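Local coordinates for tail protein, 43 kDa (Neisseria meningitidis MC58, PDB 3D37) that is of unknown function but probably serves as a structural part of the baseplate in a Mu-like phage or prophage tail, at residues Val216-Gln221 with Lys264-Gln269; Trp236-Pro241 with Lys268-Trp273. All coordinates share one frame; numbering follows the deposited sequence.

Contact 1 (Val216-Gln221 with Lys264-Gln269); sequences VTFLAQ and KQAKKQ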
ATOM      1  N   VAL A 216       9.469 -48.258   0.087  1.00 42.91           N
ATOM      2  CA  VAL A 216       8.645 -48.146  -1.105  1.00 41.95           C
ATOM      3  C   VAL A 216       8.731 -49.464  -1.822  1.00 42.10           C
ATOM      4  O   VAL A 216       9.810 -49.925  -2.163  1.00 41.06           O
ATOM      5  CB  VAL A 216       9.063 -46.981  -2.027  1.00 41.47           C
ATOM      6  CG1 VAL A 216       8.180 -46.955  -3.306  1.00 37.05           C
ATOM      7  CG2 VAL A 216       8.971 -45.656  -1.243  1.00 38.56           C
ATOM      8  N   THR A 217       7.582 -50.079  -2.022  1.00 42.65           N
ATOM      9  CA  THR A 217       7.542 -51.334  -2.690  1.00 43.18           C
ATOM     10  C   THR A 217       7.110 -51.077  -4.126  1.00 43.25           C
ATOM     11  O   THR A 217       6.051 -50.503  -4.379  1.00 42.53           O
ATOM     12  CB  THR A 217       6.661 -52.345  -1.885  1.00 44.10           C
ATOM     13  OG1 THR A 217       5.353 -51.805  -1.667  1.00 46.52           O
ATOM     14  CG2 THR A 217       7.300 -52.599  -0.514  1.00 41.20           C
ATOM     15  N   PHE A 218       7.981 -51.461  -5.063  1.00 43.77           N
ATOM     16  CA  PHE A 218       7.742 -51.296  -6.491  1.00 44.12           C
ATOM     17  C   PHE A 218       7.314 -52.643  -7.075  1.00 45.44           C
ATOM     18  O   PHE A 218       7.952 -53.682  -6.797  1.00 44.66           O
ATOM     19  CB  PHE A 218       9.007 -50.782  -7.201  1.00 43.72           C
ATOM     20  CG  PHE A 218       9.421 -49.368  -6.796  1.00 42.58           C
ATOM     21  CD1 PHE A 218       8.886 -48.267  -7.439  1.00 43.12           C
ATOM     22  CD2 PHE A 218      10.344 -49.159  -5.770  1.00 41.52           C
ATOM     23  CE1 PHE A 218       9.280 -46.950  -7.077  1.00 42.97           C
ATOM     24  CE2 PHE A 218      10.738 -47.871  -5.399  1.00 42.81           C
ATOM     25  CZ  PHE A 218      10.202 -46.766  -6.048  1.00 42.33           C
ATOM     26  N   LEU A 219       6.234 -52.616  -7.873  1.00 46.42           N
ATOM     27  CA  LEU A 219       5.637 -53.835  -8.436  1.00 47.10           C
ATOM     28  C   LEU A 219       5.571 -53.740  -9.943  1.00 48.02           C
ATOM     29  O   LEU A 219       5.336 -52.661 -10.503  1.00 47.93           O
ATOM     30  CB  LEU A 219       4.212 -54.081  -7.908  1.00 46.95           C
ATOM     31  CG  LEU A 219       3.926 -54.098  -6.403  1.00 46.23           C
ATOM     32  CD1 LEU A 219       2.356 -54.402  -6.183  1.00 45.02           C
ATOM     33  CD2 LEU A 219       4.839 -55.150  -5.724  1.00 45.50           C
ATOM     34  N   ALA A 220       5.792 -54.869 -10.602  1.00 49.05           N
ATOM     35  CA  ALA A 220       5.544 -54.959 -12.038  1.00 50.46           C
ATOM     36  C   ALA A 220       5.208 -56.395 -12.432  1.00 51.16           C
ATOM     37  O   ALA A 220       5.495 -57.354 -11.696  1.00 51.19           O
ATOM     38  CB  ALA A 220       6.746 -54.402 -12.858  1.00 50.13           C
ATOM     39  N   GLN A 221       4.548 -56.522 -13.570  1.00 52.50           N
ATOM     40  CA  GLN A 221       4.160 -57.810 -14.089  1.00 53.81           C
ATOM     41  C   GLN A 221       5.040 -58.101 -15.315  1.00 54.98           C
ATOM     42  O   GLN A 221       5.176 -57.241 -16.199  1.00 55.39           O
ATOM     43  CB  GLN A 221       2.673 -57.804 -14.437  1.00 53.90           C
ATOM     44  N   LYS A 264      15.698 -50.147 -12.490  1.00 49.08           N
ATOM     45  CA  LYS A 264      16.043 -48.912 -13.220  1.00 48.70           C
ATOM     46  C   LYS A 264      14.962 -47.826 -13.082  1.00 47.62           C
ATOM     47  O   LYS A 264      15.249 -46.664 -12.774  1.00 47.50           O
ATOM     48  CB  LYS A 264      16.273 -49.215 -14.710  1.00 49.15           C
ATOM     49  CG  LYS A 264      16.719 -48.012 -15.570  1.00 49.96           C
ATOM     50  CD  LYS A 264      16.464 -48.272 -17.079  1.00 51.01           C
ATOM     51  CE  LYS A 264      17.047 -47.167 -17.995  1.00 53.04           C
ATOM     52  NZ  LYS A 264      18.138 -47.691 -18.899  1.00 54.24           N
ATOM     53  N   GLN A 265      13.712 -48.193 -13.325  1.00 46.52           N
ATOM     54  CA  GLN A 265      12.643 -47.182 -13.305  1.00 45.66           C
ATOM     55  C   GLN A 265      12.204 -46.721 -11.911  1.00 43.70           C
ATOM     56  O   GLN A 265      11.772 -45.561 -11.747  1.00 41.80           O
ATOM     57  CB  GLN A 265      11.440 -47.724 -14.033  1.00 46.47           C
ATOM     58  CG  GLN A 265      11.689 -48.007 -15.514  1.00 48.29           C
ATOM     59  CD  GLN A 265      10.374 -48.202 -16.238  1.00 49.48           C
ATOM     60  OE1 GLN A 265       9.534 -47.279 -16.287  1.00 54.08           O
ATOM     61  NE2 GLN A 265      10.153 -49.415 -16.759  1.00 53.38           N
ATOM     62  N   ALA A 266      12.273 -47.648 -10.944  1.00 41.68           N
ATOM     63  CA  ALA A 266      11.978 -47.359  -9.545  1.00 41.47           C
ATOM     64  C   ALA A 266      12.974 -46.330  -9.071  1.00 39.66           C
ATOM     65  O   ALA A 266      12.615 -45.389  -8.397  1.00 39.11           O
ATOM     66  CB  ALA A 266      12.097 -48.615  -8.680  1.00 39.80           C
ATOM     67  N   LYS A 267      14.232 -46.540  -9.446  1.00 39.53           N
ATOM     68  CA  LYS A 267      15.323 -45.655  -9.071  1.00 40.11           C
ATOM     69  C   LYS A 267      15.173 -44.273  -9.691  1.00 39.17           C
ATOM     70  O   LYS A 267      15.501 -43.269  -9.054  1.00 39.04           O
ATOM     71  CB  LYS A 267      16.682 -46.280  -9.407  1.00 40.61           C
ATOM     72  CG  LYS A 267      17.168 -47.198  -8.298  1.00 42.59           C
ATOM     73  CD  LYS A 267      18.470 -47.940  -8.633  1.00 42.76           C
ATOM     74  CE  LYS A 267      18.956 -48.681  -7.397  1.00 45.09           C
ATOM     75  NZ  LYS A 267      20.326 -49.282  -7.564  1.00 47.02           N
ATOM     76  N   LYS A 268      14.641 -44.210 -10.903  1.00 38.27           N
ATOM     77  CA  LYS A 268      14.361 -42.914 -11.478  1.00 37.75           C
ATOM     78  C   LYS A 268      13.266 -42.233 -10.680  1.00 35.67           C
ATOM     79  O   LYS A 268      13.410 -41.050 -10.382  1.00 35.00           O
ATOM     80  CB  LYS A 268      13.998 -42.935 -12.975  1.00 37.46           C
ATOM     81  CG  LYS A 268      13.986 -41.457 -13.545  1.00 40.00           C
ATOM     82  CD  LYS A 268      13.203 -41.311 -14.848  1.00 40.74           C
ATOM     83  CE  LYS A 268      13.497 -39.941 -15.530  1.00 42.08           C
ATOM     84  NZ  LYS A 268      13.450 -38.770 -14.632  1.00 39.37           N
ATOM     85  N   GLN A 269      12.196 -42.953 -10.322  1.00 34.16           N
ATOM     86  CA  GLN A 269      11.182 -42.363  -9.419  1.00 33.28           C
ATOM     87  C   GLN A 269      11.758 -41.867  -8.070  1.00 31.08           C
ATOM     88  O   GLN A 269      11.348 -40.823  -7.561  1.00 29.69           O
ATOM     89  CB  GLN A 269      10.035 -43.334  -9.140  1.00 33.30           C
ATOM     90  CG  GLN A 269       8.938 -42.719  -8.248  1.00 35.31           C
ATOM     91  CD  GLN A 269       8.240 -41.553  -8.951  1.00 39.38           C
ATOM     92  OE1 GLN A 269       8.498 -40.355  -8.658  1.00 43.13           O
ATOM     93  NE2 GLN A 269       7.362 -41.894  -9.911  1.00 41.02           N
TER
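Ala-266 meets the ring of Phe-218 where the helix 259-276 lies on one face of a small three-stranded mixed sheet, in which strand 215-220 is the middle strand. Its methyl group sits almost on the ring axis: Ala-266 CB is 3.3 Å from the centroid of the Phe-218 ring and 8° off the normal, which meets the geometry of a CH-pi contact. All six ring carbons of Phe-218 lie within a narrow range of Ala-266 CB, from 3.4 Å at CG to 3.7 Å at CZ, so the methyl is centred and not slipped to one side. Backbone atoms of the same residue join in, with Ala-266 O 3.6 Å from Phe-218 CZ. One helical turn later, Gln-269 adds a smaller contact through its aliphatic base, CB being 4.2 Å from Phe-218 CE1, while the amide end leads away from the strand. The phenyl group reaches this position with CG anti to the carbonyl carbon (chi1 -66°). Leu-262 and Leu-270 of the helix and Val-251 of the neighbouring strand also touch it, and its opposite face is covered by Val-216, whose CG1 stands 3.3 Å above the ring plane, offset toward the rim.

Contact 2 (Trp236-Pro241 with Lys268-Trp273); sequences WVYKDP and KQLADW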
ATOM      1  N   TRP A 236      10.647 -55.144  -6.245  1.00 45.23           N
ATOM      2  CA  TRP A 236      11.869 -54.610  -5.660  1.00 45.04           C
ATOM      3  C   TRP A 236      11.448 -53.612  -4.592  1.00 44.81           C
ATOM      4  O   TRP A 236      10.650 -52.716  -4.858  1.00 44.96           O
ATOM      5  CB  TRP A 236      12.715 -53.911  -6.736  1.00 44.72           C
ATOM      6  CG  TRP A 236      13.931 -53.324  -6.169  1.00 44.39           C
ATOM      7  CD1 TRP A 236      14.982 -54.004  -5.638  1.00 44.88           C
ATOM      8  CD2 TRP A 236      14.222 -51.932  -6.001  1.00 44.89           C
ATOM      9  NE1 TRP A 236      15.922 -53.127  -5.161  1.00 45.32           N
ATOM     10  CE2 TRP A 236      15.478 -51.845  -5.363  1.00 45.36           C
ATOM     11  CE3 TRP A 236      13.539 -50.754  -6.311  1.00 43.12           C
ATOM     12  CZ2 TRP A 236      16.079 -50.630  -5.059  1.00 44.25           C
ATOM     13  CZ3 TRP A 236      14.128 -49.553  -5.990  1.00 44.34           C
ATOM     14  CH2 TRP A 236      15.388 -49.497  -5.370  1.00 44.44           C
ATOM     15  N   VAL A 237      11.983 -53.735  -3.387  1.00 45.18           N
ATOM     16  CA  VAL A 237      11.660 -52.774  -2.334  1.00 45.21           C
ATOM     17  C   VAL A 237      12.885 -52.000  -1.862  1.00 45.52           C
ATOM     18  O   VAL A 237      13.983 -52.547  -1.701  1.00 45.34           O
ATOM     19  CB  VAL A 237      10.867 -53.410  -1.134  1.00 45.96           C
ATOM     20  CG1 VAL A 237      10.889 -54.924  -1.194  1.00 43.80           C
ATOM     21  CG2 VAL A 237      11.336 -52.847   0.221  1.00 44.78           C
ATOM     22  N   TYR A 238      12.658 -50.706  -1.676  1.00 45.06           N
ATOM     23  CA  TYR A 238      13.657 -49.766  -1.284  1.00 45.94           C
ATOM     24  C   TYR A 238      13.361 -49.429   0.172  1.00 46.30           C
ATOM     25  O   TYR A 238      12.205 -49.405   0.569  1.00 45.70           O
ATOM     26  CB  TYR A 238      13.548 -48.513  -2.192  1.00 45.12           C
ATOM     27  CG  TYR A 238      14.229 -47.289  -1.647  1.00 44.55           C
ATOM     28  CD1 TYR A 238      15.592 -47.098  -1.809  1.00 43.75           C
ATOM     29  CD2 TYR A 238      13.507 -46.321  -0.946  1.00 43.48           C
ATOM     30  CE1 TYR A 238      16.224 -45.962  -1.271  1.00 44.67           C
ATOM     31  CE2 TYR A 238      14.132 -45.198  -0.415  1.00 44.46           C
ATOM     32  CZ  TYR A 238      15.489 -45.028  -0.590  1.00 43.64           C
ATOM     33  OH  TYR A 238      16.101 -43.912  -0.086  1.00 45.63           O
ATOM     34  N   LYS A 239      14.410 -49.200   0.958  1.00 47.93           N
ATOM     35  CA  LYS A 239      14.302 -48.712   2.345  1.00 49.58           C
ATOM     36  C   LYS A 239      15.423 -47.702   2.584  1.00 50.20           C
ATOM     37  O   LYS A 239      16.528 -47.888   2.101  1.00 49.47           O
ATOM     38  CB  LYS A 239      14.414 -49.877   3.359  1.00 49.35           C
ATOM     39  CG  LYS A 239      13.926 -51.254   2.837  1.00 50.89           C
ATOM     40  CD  LYS A 239      13.940 -52.399   3.909  1.00 50.89           C
ATOM     41  CE  LYS A 239      15.362 -52.894   4.297  1.00 52.16           C
ATOM     42  NZ  LYS A 239      15.407 -54.340   4.809  1.00 51.51           N
ATOM     43  N   ASP A 240      15.148 -46.606   3.279  1.00 52.49           N
ATOM     44  CA  ASP A 240      16.259 -45.828   3.875  1.00 54.39           C
ATOM     45  C   ASP A 240      16.235 -46.090   5.375  1.00 55.76           C
ATOM     46  O   ASP A 240      15.239 -45.772   6.046  1.00 56.18           O
ATOM     47  CB  ASP A 240      16.255 -44.310   3.549  1.00 55.13           C
ATOM     48  CG  ASP A 240      14.939 -43.607   3.889  1.00 56.50           C
ATOM     49  OD1 ASP A 240      13.894 -44.303   3.928  1.00 59.51           O
ATOM     50  OD2 ASP A 240      14.950 -42.356   4.079  1.00 56.45           O
ATOM     51  N   PRO A 241      17.299 -46.729   5.905  1.00 56.97           N
ATOM     52  CA  PRO A 241      17.304 -46.950   7.345  1.00 57.51           C
ATOM     53  C   PRO A 241      17.399 -45.679   8.206  1.00 58.36           C
ATOM     54  O   PRO A 241      17.377 -45.795   9.435  1.00 59.46           O
ATOM     55  CB  PRO A 241      18.523 -47.880   7.556  1.00 57.84           C
ATOM     56  CG  PRO A 241      18.747 -48.522   6.208  1.00 57.63           C
ATOM     57  CD  PRO A 241      18.472 -47.365   5.274  1.00 57.35           C
ATOM     58  N   LYS A 268      14.641 -44.210 -10.903  1.00 38.27           N
ATOM     59  CA  LYS A 268      14.361 -42.914 -11.478  1.00 37.75           C
ATOM     60  C   LYS A 268      13.266 -42.233 -10.680  1.00 35.67           C
ATOM     61  O   LYS A 268      13.410 -41.050 -10.382  1.00 35.00           O
ATOM     62  CB  LYS A 268      13.998 -42.935 -12.975  1.00 37.46           C
ATOM     63  CG  LYS A 268      13.986 -41.457 -13.545  1.00 40.00           C
ATOM     64  CD  LYS A 268      13.203 -41.311 -14.848  1.00 40.74           C
ATOM     65  CE  LYS A 268      13.497 -39.941 -15.530  1.00 42.08           C
ATOM     66  NZ  LYS A 268      13.450 -38.770 -14.632  1.00 39.37           N
ATOM     67  N   GLN A 269      12.196 -42.953 -10.322  1.00 34.16           N
ATOM     68  CA  GLN A 269      11.182 -42.363  -9.419  1.00 33.28           C
ATOM     69  C   GLN A 269      11.758 -41.867  -8.070  1.00 31.08           C
ATOM     70  O   GLN A 269      11.348 -40.823  -7.561  1.00 29.69           O
ATOM     71  CB  GLN A 269      10.035 -43.334  -9.140  1.00 33.30           C
ATOM     72  CG  GLN A 269       8.938 -42.719  -8.248  1.00 35.31           C
ATOM     73  CD  GLN A 269       8.240 -41.553  -8.951  1.00 39.38           C
ATOM     74  OE1 GLN A 269       8.498 -40.355  -8.658  1.00 43.13           O
ATOM     75  NE2 GLN A 269       7.362 -41.894  -9.911  1.00 41.02           N
ATOM     76  N   LEU A 270      12.673 -42.632  -7.481  1.00 28.87           N
ATOM     77  CA  LEU A 270      13.262 -42.228  -6.211  1.00 28.86           C
ATOM     78  C   LEU A 270      14.060 -40.966  -6.414  1.00 27.89           C
ATOM     79  O   LEU A 270      14.087 -40.150  -5.536  1.00 25.79           O
ATOM     80  CB  LEU A 270      14.164 -43.313  -5.573  1.00 28.25           C
ATOM     81  CG  LEU A 270      13.470 -44.554  -4.992  1.00 29.82           C
ATOM     82  CD1 LEU A 270      14.461 -45.737  -4.749  1.00 31.56           C
ATOM     83  CD2 LEU A 270      12.703 -44.251  -3.739  1.00 28.21           C
ATOM     84  N   ALA A 271      14.687 -40.793  -7.583  1.00 27.70           N
ATOM     85  CA  ALA A 271      15.535 -39.613  -7.834  1.00 28.07           C
ATOM     86  C   ALA A 271      14.662 -38.398  -8.087  1.00 28.05           C
ATOM     87  O   ALA A 271      14.968 -37.277  -7.651  1.00 28.74           O
ATOM     88  CB  ALA A 271      16.494 -39.869  -8.990  1.00 27.71           C
ATOM     89  N   ASP A 272      13.542 -38.620  -8.755  1.00 28.66           N
ATOM     90  CA  ASP A 272      12.590 -37.552  -8.973  1.00 29.29           C
ATOM     91  C   ASP A 272      12.044 -37.041  -7.648  1.00 28.45           C
ATOM     92  O   ASP A 272      11.942 -35.843  -7.434  1.00 27.53           O
ATOM     93  CB  ASP A 272      11.446 -38.022  -9.868  1.00 30.04           C
ATOM     94  CG  ASP A 272      11.860 -38.175 -11.341  1.00 35.69           C
ATOM     95  OD1 ASP A 272      12.971 -37.706 -11.733  1.00 43.50           O
ATOM     96  OD2 ASP A 272      11.065 -38.784 -12.098  1.00 41.28           O
ATOM     97  N   TRP A 273      11.695 -37.955  -6.749  1.00 28.52           N
ATOM     98  CA  TRP A 273      11.207 -37.563  -5.440  1.00 29.34           C
ATOM     99  C   TRP A 273      12.284 -36.805  -4.646  1.00 28.98           C
ATOM    100  O   TRP A 273      12.010 -35.811  -3.950  1.00 26.97           O
ATOM    101  CB  TRP A 273      10.735 -38.780  -4.666  1.00 30.67           C
ATOM    102  CG  TRP A 273       9.438 -39.307  -5.134  1.00 31.81           C
ATOM    103  CD1 TRP A 273       8.461 -38.606  -5.777  1.00 32.89           C
ATOM    104  CD2 TRP A 273       8.935 -40.642  -4.964  1.00 32.14           C
ATOM    105  NE1 TRP A 273       7.383 -39.424  -6.038  1.00 33.95           N
ATOM    106  CE2 TRP A 273       7.646 -40.679  -5.553  1.00 32.74           C
ATOM    107  CE3 TRP A 273       9.453 -41.810  -4.390  1.00 31.82           C
ATOM    108  CZ2 TRP A 273       6.858 -41.835  -5.579  1.00 34.03           C
ATOM    109  CZ3 TRP A 273       8.670 -42.970  -4.412  1.00 33.24           C
ATOM    110  CH2 TRP A 273       7.381 -42.972  -5.011  1.00 33.17           C
TER
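Leu-270 projects from the helix 259-276 onto the ring of Tyr-238 in the edge strand 234-239, and both of its methyl groups touch the same ring face. CD1 of Leu-270 lies 3.7 Å from the centroid of the Tyr-238 ring, 24° off the normal, which makes a CH-pi contact displaced toward the rim; its shortest approach is 3.4 Å, to Tyr-238 CD1. The second methyl covers the other flank, with Leu-270 CD2 3.6 Å from Tyr-238 CD2. Trp-236, two residues earlier on the same strand, reaches the leucine differently: its indole comes edge-on, and CH2 of Trp-236 is 3.9 Å from Leu-270 CD1. Being two residues apart on an extended strand, both aromatic side chains face the helix. With CG anti to the backbone N (chi1 162°), the Tyr-238 ring presents a face to Leu-270.

Further out, backbone pairing with Val-216 and Phe-218 in the adjacent strand holds Tyr-238 and Trp-236 in place. Trp-236 also packs on Leu-259, Gln-263 and Lys-267 of the helix, and Leu-270 also touches Phe-218 of strand 215-220. The interface itself is built from carbon alone, so dispersion and the exclusion of water probably account for most of its hold, with shape rather than polar pairing setting how leucine and rings fit.

How the contacts relate
Contacts 1 and 2 have centres 8 Å apart and are successive parts of one helix-on-sheet layer. Their strands, 215-220 and then 234-239, follow each other in the chain and pair antiparallel; helix 259-276 comes later and supplies both second segments, which overlap at Lys-268 and Gln-269. Backbone hydrogen bonds join the two strands, Phe-218 N to Trp-236 O and Val-216 O to Tyr-238 N, each 3.0 Å. Ala-266 of contact 1 also packs on Trp-236 of contact 2, through CB and CZ3 at 3.5 Å. The helix thus packs across two adjacent strands of the three-stranded sheet, in the NMB1110-like third domain of the tail protein.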